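Local coordinates for protein KLLA0E08119p (Kluyveromyces lactis, PDB 3VA7) that probably catalyses the ATP- and biotin-dependent carboxylation of urea to urea-1-carboxylate, as the carboxylase part of a longer enzyme that goes on to hydrolyse this product, at residues G1132-A1135 and D1136-R1140; D1121-V1124 and A1125-A1129; Q562-Q565 and N566-I569. One frame throughout, in Å; residues are numbered along the deposited sequence.

Interaction 1: residues G1132-A1135 and D1136-R1140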
# COMPACT_ATOMS: atom_id res chain seq x y z
N GLY A 1132 23.62 15.52 36.05
CA GLY A 1132 24.47 15.25 37.21
C GLY A 1132 25.43 14.11 36.94
O GLY A 1132 25.64 13.75 35.79
N GLU A 1133 26.03 13.55 38.00
CA GLU A 1133 26.98 12.44 37.83
C GLU A 1133 26.30 11.18 37.30
O GLU A 1133 26.91 10.41 36.54
CB GLU A 1133 27.75 12.14 39.12
CG GLU A 1133 29.21 12.65 39.15
CD GLU A 1133 29.41 13.98 39.95
OE1 GLU A 1133 28.87 14.10 41.09
OE2 GLU A 1133 30.13 14.89 39.44
N LYS A 1134 25.03 10.97 37.67
CA LYS A 1134 24.31 9.77 37.27
C LYS A 1134 24.02 9.71 35.75
O LYS A 1134 24.25 8.68 35.10
CB LYS A 1134 23.02 9.63 38.08
CG LYS A 1134 22.35 8.29 37.88
CD LYS A 1134 20.95 8.31 38.42
CE LYS A 1134 20.33 6.94 38.41
NZ LYS A 1134 18.95 6.96 39.03
N ALA A 1135 23.52 10.83 35.21
CA ALA A 1135 23.35 10.99 33.78
C ALA A 1135 24.67 10.84 33.00
O ALA A 1135 24.69 10.26 31.90
CB ALA A 1135 22.73 12.33 33.50
N ASP A 1136 25.78 11.33 33.57
CA ASP A 1136 27.09 11.21 32.94
C ASP A 1136 27.61 9.77 32.90
O ASP A 1136 28.23 9.38 31.90
CB ASP A 1136 28.13 12.17 33.54
CG ASP A 1136 27.84 13.65 33.22
OD1 ASP A 1136 28.17 14.50 34.04
OD2 ASP A 1136 27.27 13.98 32.15
N GLU A 1137 27.36 8.97 33.94
CA GLU A 1137 27.77 7.56 33.88
C GLU A 1137 26.98 6.90 32.75
O GLU A 1137 27.54 6.18 31.90
CB GLU A 1137 27.60 6.84 35.24
CG GLU A 1137 28.29 5.44 35.40
CD GLU A 1137 29.77 5.38 34.95
OE1 GLU A 1137 30.36 4.25 34.88
OE2 GLU A 1137 30.36 6.44 34.63
N PHE A 1138 25.68 7.21 32.70
CA PHE A 1138 24.86 6.74 31.60
C PHE A 1138 25.43 7.14 30.25
O PHE A 1138 25.56 6.29 29.37
CB PHE A 1138 23.41 7.22 31.73
CG PHE A 1138 22.50 6.26 32.45
CD1 PHE A 1138 22.17 5.03 31.88
CD2 PHE A 1138 21.92 6.62 33.66
CE1 PHE A 1138 21.29 4.17 32.53
CE2 PHE A 1138 21.05 5.76 34.33
CZ PHE A 1138 20.73 4.53 33.77
N ALA A 1139 25.76 8.44 30.09
CA ALA A 1139 26.33 8.91 28.80
C ALA A 1139 27.62 8.18 28.50
O ALA A 1139 27.91 7.88 27.34
CB ALA A 1139 26.54 10.46 28.75
N ARG A 1140 28.39 7.85 29.53
CA ARG A 1140 29.62 7.10 29.32
C ARG A 1140 29.28 5.66 28.86
O ARG A 1140 29.70 5.20 27.77
CB ARG A 1140 30.46 7.12 30.60
CG ARG A 1140 31.82 6.48 30.47
CD ARG A 1140 32.48 6.39 31.84
NE ARG A 1140 32.10 5.20 32.61
CZ ARG A 1140 32.45 3.94 32.32
NH1 ARG A 1140 33.17 3.67 31.23
NH2 ARG A 1140 32.05 2.95 33.10

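Interaction 2: residues D1121-V1124 and A1125-A1129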
# COMPACT_ATOMS: atom_id res chain seq x y z
N ASP A 1121 8.97 29.37 37.91
CA ASP A 1121 9.64 28.93 39.13
C ASP A 1121 9.86 27.43 39.14
O ASP A 1121 11.00 26.94 39.26
CB ASP A 1121 8.81 29.36 40.34
CG ASP A 1121 8.52 30.87 40.33
OD1 ASP A 1121 9.32 31.62 40.97
OD2 ASP A 1121 7.53 31.31 39.65
N SER A 1122 8.74 26.74 39.00
CA SER A 1122 8.67 25.31 38.81
C SER A 1122 9.53 24.83 37.63
O SER A 1122 10.29 23.85 37.77
CB SER A 1122 7.23 24.93 38.60
OG SER A 1122 7.09 23.54 38.60
N ILE A 1123 9.45 25.55 36.49
CA ILE A 1123 10.26 25.23 35.31
C ILE A 1123 11.75 25.27 35.65
O ILE A 1123 12.48 24.32 35.34
CB ILE A 1123 9.92 26.16 34.10
CG1 ILE A 1123 8.63 25.69 33.42
CG2 ILE A 1123 11.04 26.23 33.11
CD1 ILE A 1123 7.78 26.82 32.88
N VAL A 1124 12.20 26.33 36.32
CA VAL A 1124 13.63 26.51 36.59
C VAL A 1124 14.19 25.51 37.59
O VAL A 1124 15.21 24.90 37.36
CB VAL A 1124 13.95 27.95 37.01
CG1 VAL A 1124 15.47 28.12 37.30
CG2 VAL A 1124 13.46 28.94 35.91
N ALA A 1125 13.50 25.35 38.70
CA ALA A 1125 13.71 24.25 39.64
C ALA A 1125 13.86 22.92 38.89
O ALA A 1125 14.84 22.17 39.13
CB ALA A 1125 12.54 24.16 40.61
N PHE A 1126 12.89 22.60 38.01
CA PHE A 1126 12.98 21.37 37.21
C PHE A 1126 14.27 21.29 36.40
O PHE A 1126 14.94 20.27 36.42
CB PHE A 1126 11.74 21.14 36.32
CG PHE A 1126 11.86 19.90 35.48
CD1 PHE A 1126 11.31 18.70 35.92
CD2 PHE A 1126 12.57 19.92 34.29
CE1 PHE A 1126 11.46 17.53 35.16
CE2 PHE A 1126 12.72 18.76 33.53
CZ PHE A 1126 12.16 17.58 33.96
N GLN A 1127 14.64 22.38 35.72
CA GLN A 1127 15.81 22.42 34.84
C GLN A 1127 17.15 22.34 35.53
O GLN A 1127 18.08 21.68 35.06
CB GLN A 1127 15.77 23.68 33.98
CG GLN A 1127 15.09 23.47 32.66
CD GLN A 1127 14.71 24.78 31.94
OE1 GLN A 1127 14.64 25.86 32.53
NE2 GLN A 1127 14.46 24.67 30.64
N GLU A 1128 17.27 23.04 36.65
CA GLU A 1128 18.54 23.13 37.34
C GLU A 1128 18.90 21.73 37.88
O GLU A 1128 20.05 21.33 37.88
CB GLU A 1128 18.47 24.20 38.44
CG GLU A 1128 19.71 25.12 38.50
CD GLU A 1128 19.37 26.63 38.69
OE1 GLU A 1128 20.20 27.48 38.30
OE2 GLU A 1128 18.28 26.97 39.23
N ALA A 1129 17.86 20.98 38.25
CA ALA A 1129 18.01 19.67 38.87
C ALA A 1129 17.96 18.49 37.90
O ALA A 1129 17.51 17.41 38.29
CB ALA A 1129 16.95 19.49 39.93

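Interaction 3: residues Q562-Q565 and N566-I569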
# COMPACT_ATOMS: atom_id res chain seq x y z
N GLN A 562 20.71 -18.72 -23.55
CA GLN A 562 21.33 -17.48 -23.05
C GLN A 562 21.05 -16.27 -23.95
O GLN A 562 20.94 -16.35 -25.19
CB GLN A 562 22.85 -17.62 -22.83
CG GLN A 562 23.24 -18.37 -21.57
CD GLN A 562 23.47 -17.48 -20.32
OE1 GLN A 562 22.83 -17.66 -19.28
NE2 GLN A 562 24.42 -16.52 -20.43
N ILE A 563 20.86 -15.13 -23.30
CA ILE A 563 20.42 -13.92 -23.97
C ILE A 563 21.41 -12.89 -23.44
O ILE A 563 21.99 -13.09 -22.35
CB ILE A 563 18.90 -13.70 -23.65
CG1 ILE A 563 18.11 -13.34 -24.91
CG2 ILE A 563 18.62 -12.76 -22.47
CD1 ILE A 563 17.80 -14.53 -25.85
N ALA A 564 21.67 -11.85 -24.24
CA ALA A 564 22.68 -10.81 -23.87
C ALA A 564 22.07 -9.68 -23.02
O ALA A 564 20.90 -9.31 -23.19
CB ALA A 564 23.35 -10.23 -25.11
N GLN A 565 22.85 -9.14 -22.11
CA GLN A 565 22.49 -7.91 -21.41
C GLN A 565 22.70 -6.69 -22.32
O GLN A 565 23.53 -6.72 -23.21
CB GLN A 565 23.31 -7.80 -20.14
CG GLN A 565 23.21 -9.08 -19.30
CD GLN A 565 23.56 -8.87 -17.86
OE1 GLN A 565 23.38 -7.78 -17.35
NE2 GLN A 565 24.07 -9.91 -17.19
N ASN A 566 21.91 -5.63 -22.12
CA ASN A 566 22.13 -4.34 -22.79
C ASN A 566 21.75 -4.31 -24.24
O ASN A 566 22.00 -3.32 -24.92
CB ASN A 566 23.55 -3.81 -22.62
CG ASN A 566 23.99 -3.83 -21.19
OD1 ASN A 566 23.26 -3.42 -20.30
ND2 ASN A 566 25.19 -4.32 -20.96
N GLU A 567 21.13 -5.38 -24.70
CA GLU A 567 20.62 -5.45 -26.08
C GLU A 567 19.11 -5.59 -26.09
O GLU A 567 18.57 -6.17 -25.18
CB GLU A 567 21.25 -6.65 -26.84
CG GLU A 567 22.52 -6.32 -27.58
CD GLU A 567 23.40 -7.51 -27.77
OE1 GLU A 567 22.90 -8.49 -28.39
OE2 GLU A 567 24.59 -7.45 -27.31
N PRO A 568 18.44 -5.06 -27.12
CA PRO A 568 17.00 -5.29 -27.21
C PRO A 568 16.66 -6.72 -27.65
O PRO A 568 16.82 -7.06 -28.81
CB PRO A 568 16.55 -4.30 -28.28
CG PRO A 568 17.77 -4.05 -29.12
CD PRO A 568 18.93 -4.15 -28.17
N ILE A 569 16.19 -7.55 -26.74
CA ILE A 569 15.69 -8.86 -27.10
C ILE A 569 14.21 -8.88 -27.45
O ILE A 569 13.40 -8.46 -26.64
CB ILE A 569 15.93 -9.81 -25.97
CG1 ILE A 569 17.43 -9.87 -25.76
CG2 ILE A 569 15.31 -11.21 -26.27
CD1 ILE A 569 17.75 -9.57 -24.39
O HOH W 1 19.67 -7.21 -23.18

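Interaction 1: residues G1132-A1135 and D1136-R1140
Asp-1136 N donates to Gly-1132 O over 3.3 Å and opens a run of four backbone bonds, each to the residue four places earlier, that ends with Ala-1139 N on Ala-1135 O at 2.8 Å. Gly-1132 stands at the N-cap, with backbone angles at which a side chain would meet the preceding carbonyl. The first torsion of Asp-1136, -69°, sets CG beside its own backbone N and returns the carboxylate to the first turn, where the helix end would probably stabilise its charge. Within the first turn, Lys-1134 stretches out toward Phe-1138, one turn on, its CE 4.3 Å from ring atom CE2, and its NZ forms a salt bridge with Asp-966. Glu-1137 bends at its second torsion (48°) to reach Arg-1140, which holds the carboxylate side-on. NE meets OE2 at 2.9 Å and NH2 meets OE1 at 2.8 Å, both oxygens lying close to the guanidinium plane. With an alanine in place of this glutamate both acceptors go, and the Arg-1140 guanidinium would probably be set free to turn. Farther out, Phe-1138 makes an edge-to-face contact with Phe-963 of helix 960-967. The whole is the first turn of an alpha-helix with glycine at the N-cap position, followed by an i to i+3 salt bridge on the helix surface.

Interaction 2: residues D1121-V1124 and A1125-A1129
Ala-1125 N bonds to Asp-1121 O at 3.0 Å, and the same four-residue step is repeated by Phe-1126 on Ser-1122, Gln-1127 on Ile-1123 and Glu-1128 on Val-1124, giving regular alpha-helical geometry through nearly all of helix 1120-1128. The side chains follow this spacing in two pairs. Ile-1123 and Gln-1127 run alongside each other in the same direction, with CG2 of the isoleucine 3.7 Å from OE1 of the glutamine. The glutamine chain is extended beyond CG, which lays the amide alongside that methyl group. Val-1124 and Glu-1128 are paired in the same manner: Val-1124 CG1 comes within 3.6 Å of Glu-1128 OE2. Here the valine torsion of -180° places CG1 opposite the backbone N, while the glutamate bends at chi2 to bring its carboxylate beside the methyl. In both pairs an aliphatic branch borders a polar group through van der Waals contact. Ala-1125 adds its CB to the backbone surface, 3.5 Å from Asp-1121 O. Phe-1126 rests its CB 3.4 Å from Ser-1122 O, and from there the ring leads away from residues 1121-1124. Charge is spread along the axis, with Asp-1121 near the start, where the helix dipole would probably favour it, and Glu-1128 near the end, where the carbonyl end of the helix would probably disfavour a negative charge. The helix finishes with a weak bond from Ala-1129 N to Ala-1125 O, Ala-1129 itself having left helical backbone angles. Ser-1122 OG is hydrogen-bonded to Arg-1005 NH1, in the loop after strand 997-1001, which ties this surface helix, set between helices 1109-1117 and 1133-1142 in the chain, to the region just beyond that strand.

Interaction 3: residues Q562-Q565 and N566-I569
The loop in which Ile-563 meets Ile-569 joins strand 561-562 to strand 569-571, the outermost strands of two separate antiparallel sheets in the carboxyltransferase A and B region. Its bend, from Ala-564 to Glu-567, is close to a type II beta turn, with Asn-566 at positive phi (74°), but no direct hydrogen bond closes it. A modelled water appears to fill that role, donating to Ala-564 O and to Glu-567 O; both distances are short for hydrogen bonds, so its exact position is doubtful. The apolar part lies at the base of the loop, where the two isoleucines cross obliquely. Ile-563 CG1 touches Ile-569 CG1 at 3.6 Å, and Ile-563 CG2 lies 3.8 Å from Ile-569 CD1. Ile-569 CG1 stands beside its own backbone N (chi1 -61°), and this, together with a second torsion of 126°, carries CD1 on to Ala-564 O, 3.4 Å away. Nearer the turn, the Glu-567 carboxylate comes up to the Ala-564 methyl, OE1 being 3.7 Å from CB. At the corner, Asn-566 OD1 is hydrogen-bonded to Ser-550 OG. Backbone bonds from Asn-566 to Val-549 and from Ile-569 to Ile-547 attach the second half of the loop to strand 545-550, while the Ile-563 side chain touches Cys-556 and Leu-558 of strand 553-558. The chemistry thus divides the work: aliphatic contact draws the two limbs together, a water, if correctly placed, bridges their carbonyls, and the direct hydrogen bonds run to strand 545-550 and to Ala-649 instead of across the turn.

How the interactions relate
Interactions 1 and 2 belong to consecutive helices, 1133-1142 and 1120-1128, with centres 19 Å apart and no touch beyond their adjoining sequence. Both rest on repeated backbone hydrogen bonds, yet interaction 1 is partly buried and adds charged pairs and an aromatic contact, whereas interaction 2 is a surface contact in which methyl groups lie beside polar ends. Interaction 3 is also at the surface but shares no element with them: it lies in a loop between strands, its centre 61 Å from interaction 1 and 71 Å from interaction 2. There, side-chain packing and probably a bridging water take the place of the regular bonding that a helix supplies.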